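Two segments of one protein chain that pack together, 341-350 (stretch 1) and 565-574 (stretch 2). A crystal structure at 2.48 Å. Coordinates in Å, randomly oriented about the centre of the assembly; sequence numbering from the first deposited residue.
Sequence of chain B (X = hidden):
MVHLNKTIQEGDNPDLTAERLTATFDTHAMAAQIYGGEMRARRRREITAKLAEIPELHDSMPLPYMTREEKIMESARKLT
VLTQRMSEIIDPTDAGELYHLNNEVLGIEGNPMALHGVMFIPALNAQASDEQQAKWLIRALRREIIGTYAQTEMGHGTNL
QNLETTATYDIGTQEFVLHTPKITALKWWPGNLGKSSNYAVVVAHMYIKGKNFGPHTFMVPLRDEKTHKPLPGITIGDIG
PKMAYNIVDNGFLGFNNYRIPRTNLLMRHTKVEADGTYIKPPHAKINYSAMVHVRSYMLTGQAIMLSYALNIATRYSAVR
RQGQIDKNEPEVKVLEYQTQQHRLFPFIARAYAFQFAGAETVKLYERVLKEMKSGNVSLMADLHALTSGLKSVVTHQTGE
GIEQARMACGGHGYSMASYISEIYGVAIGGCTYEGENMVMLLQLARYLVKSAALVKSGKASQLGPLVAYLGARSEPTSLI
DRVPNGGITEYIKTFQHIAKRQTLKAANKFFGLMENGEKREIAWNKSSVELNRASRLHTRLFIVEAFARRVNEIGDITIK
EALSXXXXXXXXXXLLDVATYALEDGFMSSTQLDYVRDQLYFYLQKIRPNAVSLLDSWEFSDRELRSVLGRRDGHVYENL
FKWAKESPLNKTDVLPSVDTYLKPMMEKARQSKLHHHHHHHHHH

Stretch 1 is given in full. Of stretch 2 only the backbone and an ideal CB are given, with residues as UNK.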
ATOM      1  N   GLN B 341       8.645  -9.865 -14.847  1.00 16.78           N
ATOM      2  CA  GLN B 341       9.005  -8.752 -15.709  1.00 16.94           C
ATOM      3  C   GLN B 341       7.828  -7.795 -15.883  1.00 17.54           C
ATOM      4  O   GLN B 341       8.005  -6.570 -15.849  1.00 16.91           O
ATOM      5  CB  GLN B 341       9.470  -9.298 -17.060  1.00 16.77           C
ATOM      6  CG  GLN B 341      10.668 -10.243 -16.941  1.00 16.56           C
ATOM      7  CD  GLN B 341      11.177 -10.743 -18.286  1.00 16.48           C
ATOM      8  OE1 GLN B 341      10.653 -10.364 -19.343  1.00 16.61           O
ATOM      9  NE2 GLN B 341      12.216 -11.571 -18.259  1.00 16.40           N
ATOM     10  N   HIS B 342       6.614  -8.345 -16.033  1.00 17.53           N
ATOM     11  CA  HIS B 342       5.435  -7.519 -16.236  1.00 17.98           C
ATOM     12  C   HIS B 342       5.153  -6.635 -15.032  1.00 18.90           C
ATOM     13  O   HIS B 342       4.575  -5.546 -15.180  1.00 19.59           O
ATOM     14  CB  HIS B 342       4.232  -8.412 -16.557  1.00 17.70           C
ATOM     15  CG  HIS B 342       2.971  -7.660 -16.885  1.00 17.52           C
ATOM     16  ND1 HIS B 342       1.879  -7.627 -16.041  1.00 17.18           N
ATOM     17  CD2 HIS B 342       2.627  -6.923 -17.969  1.00 17.57           C
ATOM     18  CE1 HIS B 342       0.915  -6.906 -16.593  1.00 17.01           C
ATOM     19  NE2 HIS B 342       1.345  -6.462 -17.759  1.00 17.42           N
ATOM     20  N   ARG B 343       5.527  -7.074 -13.836  1.00 16.18           N
ATOM     21  CA  ARG B 343       5.234  -6.286 -12.647  1.00 17.07           C
ATOM     22  C   ARG B 343       6.394  -5.377 -12.234  1.00 16.24           C
ATOM     23  O   ARG B 343       6.260  -4.632 -11.256  1.00 15.63           O
ATOM     24  CB  ARG B 343       4.838  -7.220 -11.490  1.00 19.80           C
ATOM     25  CG  ARG B 343       6.015  -7.794 -10.724  1.00 24.16           C
ATOM     26  CD  ARG B 343       5.615  -8.991  -9.892  1.00 27.75           C
ATOM     27  NE  ARG B 343       4.438  -8.716  -9.100  1.00 33.44           N
ATOM     28  CZ  ARG B 343       3.934  -9.549  -8.189  1.00 39.59           C
ATOM     29  NH1 ARG B 343       4.524 -10.722  -7.960  1.00 37.77           N
ATOM     30  NH2 ARG B 343       2.833  -9.205  -7.513  1.00 42.11           N
ATOM     31  N   LEU B 344       7.509  -5.390 -12.969  1.00 17.12           N
ATOM     32  CA  LEU B 344       8.651  -4.529 -12.694  1.00 15.96           C
ATOM     33  C   LEU B 344       8.956  -3.571 -13.835  1.00 15.46           C
ATOM     34  O   LEU B 344       9.063  -2.359 -13.602  1.00 15.38           O
ATOM     35  CB  LEU B 344       9.909  -5.388 -12.407  1.00 15.94           C
ATOM     36  CG  LEU B 344      10.057  -6.280 -11.156  1.00 16.17           C
ATOM     37  CD1 LEU B 344      11.319  -7.061 -11.295  1.00 16.20           C
ATOM     38  CD2 LEU B 344      10.063  -5.488  -9.827  1.00 16.59           C
ATOM     39  N   PHE B 345       9.134  -4.080 -15.070  1.00 15.97           N
ATOM     40  CA  PHE B 345       9.717  -3.278 -16.147  1.00 15.53           C
ATOM     41  C   PHE B 345       8.819  -2.113 -16.559  1.00 15.29           C
ATOM     42  O   PHE B 345       9.342  -1.047 -16.905  1.00 14.66           O
ATOM     43  CB  PHE B 345      10.049  -4.121 -17.380  1.00 15.34           C
ATOM     44  CG  PHE B 345      11.059  -5.217 -17.136  1.00 15.30           C
ATOM     45  CD1 PHE B 345      11.807  -5.260 -15.966  1.00 15.43           C
ATOM     46  CD2 PHE B 345      11.192  -6.264 -18.055  1.00 15.31           C
ATOM     47  CE1 PHE B 345      12.699  -6.296 -15.738  1.00 15.23           C
ATOM     48  CE2 PHE B 345      12.069  -7.287 -17.837  1.00 15.30           C
ATOM     49  CZ  PHE B 345      12.829  -7.310 -16.678  1.00 15.17           C
ATOM     50  N   PRO B 346       7.488  -2.247 -16.574  1.00 15.97           N
ATOM     51  CA  PRO B 346       6.679  -1.075 -16.905  1.00 16.29           C
ATOM     52  C   PRO B 346       6.857   0.072 -15.928  1.00 16.57           C
ATOM     53  O   PRO B 346       6.589   1.221 -16.293  1.00 16.73           O
ATOM     54  CB  PRO B 346       5.242  -1.625 -16.902  1.00 16.19           C
ATOM     55  CG  PRO B 346       5.377  -3.079 -17.207  1.00 16.29           C
ATOM     56  CD  PRO B 346       6.640  -3.459 -16.473  1.00 16.24           C
ATOM     57  N   PHE B 347       7.279  -0.202 -14.698  1.00 15.15           N
ATOM     58  CA  PHE B 347       7.495   0.828 -13.693  1.00 15.96           C
ATOM     59  C   PHE B 347       8.899   1.397 -13.745  1.00 15.61           C
ATOM     60  O   PHE B 347       9.118   2.525 -13.284  1.00 15.31           O
ATOM     61  CB  PHE B 347       7.193   0.256 -12.314  1.00 17.17           C
ATOM     62  CG  PHE B 347       5.779  -0.230 -12.196  1.00 18.69           C
ATOM     63  CD1 PHE B 347       4.729   0.667 -12.089  1.00 20.25           C
ATOM     64  CD2 PHE B 347       5.487  -1.589 -12.266  1.00 20.45           C
ATOM     65  CE1 PHE B 347       3.432   0.214 -12.022  1.00 21.18           C
ATOM     66  CE2 PHE B 347       4.169  -2.046 -12.193  1.00 20.92           C
ATOM     67  CZ  PHE B 347       3.154  -1.146 -12.071  1.00 20.80           C
ATOM     68  N   ILE B 348       9.851   0.661 -14.312  1.00 15.69           N
ATOM     69  CA  ILE B 348      11.105   1.306 -14.671  1.00 15.48           C
ATOM     70  C   ILE B 348      10.825   2.401 -15.682  1.00 15.59           C
ATOM     71  O   ILE B 348      11.282   3.543 -15.528  1.00 16.22           O
ATOM     72  CB  ILE B 348      12.117   0.284 -15.219  1.00 15.14           C
ATOM     73  CG1 ILE B 348      12.306  -0.853 -14.205  1.00 14.84           C
ATOM     74  CG2 ILE B 348      13.427   1.018 -15.557  1.00 14.70           C
ATOM     75  CD1 ILE B 348      13.237  -2.005 -14.655  1.00 14.97           C
ATOM     76  N   ALA B 349       9.987   2.089 -16.677  1.00 16.64           N
ATOM     77  CA  ALA B 349       9.603   3.067 -17.690  1.00 17.01           C
ATOM     78  C   ALA B 349       8.971   4.288 -17.054  1.00 17.17           C
ATOM     79  O   ALA B 349       9.343   5.416 -17.379  1.00 17.52           O
ATOM     80  CB  ALA B 349       8.636   2.433 -18.701  1.00 17.01           C
ATOM     81  N   ARG B 350       8.026   4.084 -16.128  1.00 15.84           N
ATOM     82  CA  ARG B 350       7.370   5.208 -15.451  1.00 16.42           C
ATOM     83  C   ARG B 350       8.366   6.061 -14.673  1.00 16.07           C
ATOM     84  O   ARG B 350       8.165   7.273 -14.547  1.00 16.77           O
ATOM     85  CB  ARG B 350       6.273   4.722 -14.493  1.00 17.24           C
ATOM     86  CG  ARG B 350       5.040   4.195 -15.136  1.00 18.26           C
ATOM     87  CD  ARG B 350       3.957   3.761 -14.125  1.00 19.65           C
ATOM     88  NE  ARG B 350       2.751   3.414 -14.867  1.00 21.59           N
ATOM     89  CZ  ARG B 350       1.585   3.014 -14.357  1.00 22.80           C
ATOM     90  NH1 ARG B 350       1.408   2.882 -13.042  1.00 22.40           N
ATOM     91  NH2 ARG B 350       0.588   2.733 -15.196  1.00 23.09           N
ATOM     92  N   UNK B 565      13.522   1.811 -26.337  1.00 20.04           N
ATOM     93  CA  UNK B 565      12.932   0.547 -25.904  1.00 19.66           C
ATOM     94  C   UNK B 565      12.038   0.760 -24.699  1.00 19.54           C
ATOM     95  O   UNK B 565      10.939   0.207 -24.629  1.00 18.75           O
ATOM     96  CB  UNK B 565      14.022  -0.476 -25.578  1.00 19.66           C
ATOM     97  N   UNK B 566      12.522   1.528 -23.714  1.00 18.05           N
ATOM     98  CA  UNK B 566      11.707   1.842 -22.542  1.00 18.91           C
ATOM     99  C   UNK B 566      10.434   2.544 -22.953  1.00 18.95           C
ATOM    100  O   UNK B 566       9.346   2.192 -22.477  1.00 18.01           O
ATOM    101  CB  UNK B 566      12.489   2.707 -21.551  1.00 18.91           C
ATOM    102  N   UNK B 567      10.555   3.526 -23.863  1.00 20.03           N
ATOM    103  CA  UNK B 567       9.398   4.313 -24.284  1.00 19.72           C
ATOM    104  C   UNK B 567       8.353   3.447 -24.970  1.00 19.04           C
ATOM    105  O   UNK B 567       7.147   3.611 -24.730  1.00 19.41           O
ATOM    106  CB  UNK B 567       9.835   5.441 -25.221  1.00 19.72           C
ATOM    107  N   UNK B 568       8.799   2.502 -25.808  1.00 20.14           N
ATOM    108  CA  UNK B 568       7.864   1.621 -26.501  1.00 19.72           C
ATOM    109  C   UNK B 568       7.153   0.702 -25.533  1.00 19.21           C
ATOM    110  O   UNK B 568       5.984   0.366 -25.754  1.00 19.16           O
ATOM    111  CB  UNK B 568       8.592   0.795 -27.564  1.00 19.72           C
ATOM    112  N   UNK B 569       7.847   0.246 -24.485  1.00 17.43           N
ATOM    113  CA  UNK B 569       7.170  -0.490 -23.415  1.00 17.16           C
ATOM    114  C   UNK B 569       6.112   0.377 -22.739  1.00 17.20           C
ATOM    115  O   UNK B 569       4.966  -0.052 -22.537  1.00 17.13           O
ATOM    116  CB  UNK B 569       8.184  -0.982 -22.381  1.00 17.16           C
ATOM    117  N   UNK B 570       6.486   1.619 -22.411  1.00 17.70           N
ATOM    118  CA  UNK B 570       5.588   2.543 -21.731  1.00 17.95           C
ATOM    119  C   UNK B 570       4.301   2.754 -22.523  1.00 18.21           C
ATOM    120  O   UNK B 570       3.195   2.597 -21.988  1.00 18.10           O
ATOM    121  CB  UNK B 570       6.287   3.884 -21.498  1.00 17.95           C
ATOM    122  N   UNK B 571       4.412   3.135 -23.798  1.00 17.30           N
ATOM    123  CA  UNK B 571       3.190   3.480 -24.524  1.00 18.29           C
ATOM    124  C   UNK B 571       2.294   2.255 -24.700  1.00 18.33           C
ATOM    125  O   UNK B 571       1.066   2.367 -24.626  1.00 18.38           O
ATOM    126  CB  UNK B 571       3.533   4.082 -25.888  1.00 18.29           C
ATOM    127  N   UNK B 572       2.871   1.058 -24.848  1.00 18.58           N
ATOM    128  CA  UNK B 572       2.027  -0.135 -24.966  1.00 18.26           C
ATOM    129  C   UNK B 572       1.400  -0.539 -23.636  1.00 18.18           C
ATOM    130  O   UNK B 572       0.231  -0.942 -23.599  1.00 17.83           O
ATOM    131  CB  UNK B 572       2.847  -1.302 -25.520  1.00 18.26           C
ATOM    132  N   UNK B 573       2.165  -0.474 -22.539  1.00 18.23           N
ATOM    133  CA  UNK B 573       1.594  -0.776 -21.230  1.00 18.53           C
ATOM    134  C   UNK B 573       0.506   0.225 -20.859  1.00 19.23           C
ATOM    135  O   UNK B 573      -0.583  -0.154 -20.411  1.00 19.28           O
ATOM    136  CB  UNK B 573       2.688  -0.782 -20.161  1.00 18.53           C
ATOM    137  N   UNK B 574       0.795   1.520 -21.018  1.00 18.48           N
ATOM    138  CA  UNK B 574      -0.178   2.539 -20.655  1.00 19.33           C
ATOM    139  C   UNK B 574      -1.404   2.475 -21.558  1.00 18.76           C
ATOM    140  O   UNK B 574      -2.528   2.697 -21.098  1.00 19.66           O
ATOM    141  CB  UNK B 574       0.457   3.929 -20.725  1.00 19.33           C
TER

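The two segments are helices whose axes approach to 8.7 Å and cross at -110°, so only one face of 565-574 meets stretch 1. All ten positions have helical backbone angles; proline would cost a backbone N-H bond and glycine would add flexibility, so other residues are preferred.

Position 565 has no atom of stretch 1 within 5.5 Å of its ideal CB, and almost any helix-compatible residue would fit; it is Asp565, which bonds elsewhere in the structure.

At 566 the CB points toward stretch 1 and lies 4.8 Å from Ala349 CB. The small alanine leaves room beside Ile348 and Phe345, which suits a branched aliphatic side chain or methionine. The residue is Leu566. Its CD2 packs 3.7 Å from Ala349 CB and its CD1 4.3 Å from Ile348 CG2, with chi1 at -110°, between wells.

Positions 567 and 568 point away or out of reach, so stretch 1 sets no preference; they are Leu567 and His568.

Position 569 again points toward stretch 1, its ideal CB 5.0 Å from Ala349 CB. Stretch 1 offers Phe345 CB, Phe345 O and the Pro346 N, which has no hydrogen to donate; the site is mainly apolar, so leucine, isoleucine or methionine would serve. Leu569 (chi1 t, chi2 p) places CD2 3.7 Å from Phe345 CB and 3.5 Å from Phe345 O.

At 570 the CB points sideways, yet its ideal position is 3.9 Å from Ala349 CB. Small residues would fit, as would longer polar ones reaching toward Pro346 O, which already accepts from Arg350 N at 3.2 Å but can take a second bond. His570 sets CB against Ala349 CB at 3.9 Å, and its ND1 holds a water at 2.8 Å that donates to Pro346 O.

Positions 571 and 572 are out of reach and permissive. They are Val571 and Asn572, whose ND2 donates to His568 O at 2.8 Å.

Position 573 points toward stretch 1, its ideal CB 4.2 Å from Pro346 CB, above a hollow formed by His342, Pro346, Phe347 and Arg350. A large, flat side chain is favoured, though leucine or methionine could partly fill it. Tyr573 enters as a knob: Pro346 CB lies 3.5 Å from the centroid of the Tyr573 ring, over its face, while His342 NE2 approaches the ring edge. Its OH shares a water with His342 O.

Position 574 points sideways with nothing near its CB, but the Arg350 guanidinium lies within reach of a long acidic side chain; glutamine is a weaker alternative. Glu574 forms a salt bridge, with OE2 accepting from Arg350 NE at 2.7 Å and Arg350 NH2 at 2.8 Å.

Stretch 2 (565-574) DLLHLHVNYE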
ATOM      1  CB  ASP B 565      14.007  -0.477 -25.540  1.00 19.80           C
ATOM      2  CG  ASP B 565      14.808  -0.923 -26.725  1.00 20.33           C
ATOM      3  OD1 ASP B 565      14.376  -0.652 -27.865  1.00 20.62           O
ATOM      4  OD2 ASP B 565      15.849  -1.594 -26.511  1.00 20.22           O
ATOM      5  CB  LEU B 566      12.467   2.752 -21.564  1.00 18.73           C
ATOM      6  CG  LEU B 566      12.941   2.199 -20.229  1.00 19.45           C
ATOM      7  CD1 LEU B 566      13.166   3.301 -19.211  1.00 19.55           C
ATOM      8  CD2 LEU B 566      11.956   1.194 -19.721  1.00 19.40           C
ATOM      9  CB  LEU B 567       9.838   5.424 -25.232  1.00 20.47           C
ATOM     10  CG  LEU B 567       8.662   6.138 -25.910  1.00 21.46           C
ATOM     11  CD1 LEU B 567       7.780   6.954 -24.951  1.00 22.02           C
ATOM     12  CD2 LEU B 567       9.190   6.981 -27.038  1.00 22.14           C
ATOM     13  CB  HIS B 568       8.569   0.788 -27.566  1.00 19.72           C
ATOM     14  CG  HIS B 568       8.690   1.478 -28.878  1.00 19.50           C
ATOM     15  ND1 HIS B 568       9.760   2.292 -29.199  1.00 20.01           N
ATOM     16  CD2 HIS B 568       7.833   1.545 -29.924  1.00 19.53           C
ATOM     17  CE1 HIS B 568       9.575   2.793 -30.406  1.00 20.27           C
ATOM     18  NE2 HIS B 568       8.411   2.359 -30.865  1.00 20.18           N
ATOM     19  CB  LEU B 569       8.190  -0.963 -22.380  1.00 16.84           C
ATOM     20  CG  LEU B 569       7.655  -1.721 -21.158  1.00 16.92           C
ATOM     21  CD1 LEU B 569       6.908  -3.004 -21.572  1.00 17.30           C
ATOM     22  CD2 LEU B 569       8.780  -2.034 -20.199  1.00 17.01           C
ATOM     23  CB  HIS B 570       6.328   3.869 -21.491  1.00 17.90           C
ATOM     24  CG  HIS B 570       5.580   4.863 -20.648  1.00 17.83           C
ATOM     25  ND1 HIS B 570       5.221   4.616 -19.341  1.00 18.08           N
ATOM     26  CD2 HIS B 570       5.164   6.124 -20.918  1.00 18.15           C
ATOM     27  CE1 HIS B 570       4.589   5.668 -18.851  1.00 17.94           C
ATOM     28  NE2 HIS B 570       4.547   6.599 -19.786  1.00 18.19           N
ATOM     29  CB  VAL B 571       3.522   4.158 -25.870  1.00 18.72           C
ATOM     30  CG1 VAL B 571       4.200   5.500 -25.644  1.00 18.62           C
ATOM     31  CG2 VAL B 571       4.412   3.247 -26.734  1.00 19.55           C
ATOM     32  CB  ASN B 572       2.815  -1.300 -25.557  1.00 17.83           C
ATOM     33  CG  ASN B 572       2.971  -1.172 -27.044  1.00 17.76           C
ATOM     34  OD1 ASN B 572       2.003  -1.361 -27.789  1.00 17.67           O
ATOM     35  ND2 ASN B 572       4.195  -0.893 -27.503  1.00 17.83           N
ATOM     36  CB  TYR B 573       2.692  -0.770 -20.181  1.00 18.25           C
ATOM     37  CG  TYR B 573       2.217  -1.196 -18.823  1.00 17.54           C
ATOM     38  CD1 TYR B 573       2.184  -2.546 -18.478  1.00 17.22           C
ATOM     39  CD2 TYR B 573       1.779  -0.270 -17.893  1.00 17.25           C
ATOM     40  CE1 TYR B 573       1.754  -2.955 -17.235  1.00 17.28           C
ATOM     41  CE2 TYR B 573       1.345  -0.677 -16.646  1.00 17.01           C
ATOM     42  CZ  TYR B 573       1.343  -2.018 -16.330  1.00 16.92           C
ATOM     43  OH  TYR B 573       0.918  -2.437 -15.098  1.00 17.38           O
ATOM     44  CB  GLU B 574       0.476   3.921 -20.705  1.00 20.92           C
ATOM     45  CG  GLU B 574       1.666   4.093 -19.749  1.00 22.30           C
ATOM     46  CD  GLU B 574       1.282   3.930 -18.274  1.00 25.29           C
ATOM     47  OE1 GLU B 574       0.201   4.442 -17.883  1.00 28.52           O
ATOM     48  OE2 GLU B 574       2.058   3.305 -17.494  1.00 24.20           O
TER
HETATM   49  O   HOH W   1       2.083  -4.301 -13.964  1.00 20.05           O
HETATM   50  O   HOH W   2       4.971   2.066 -18.168  1.00 17.88           O
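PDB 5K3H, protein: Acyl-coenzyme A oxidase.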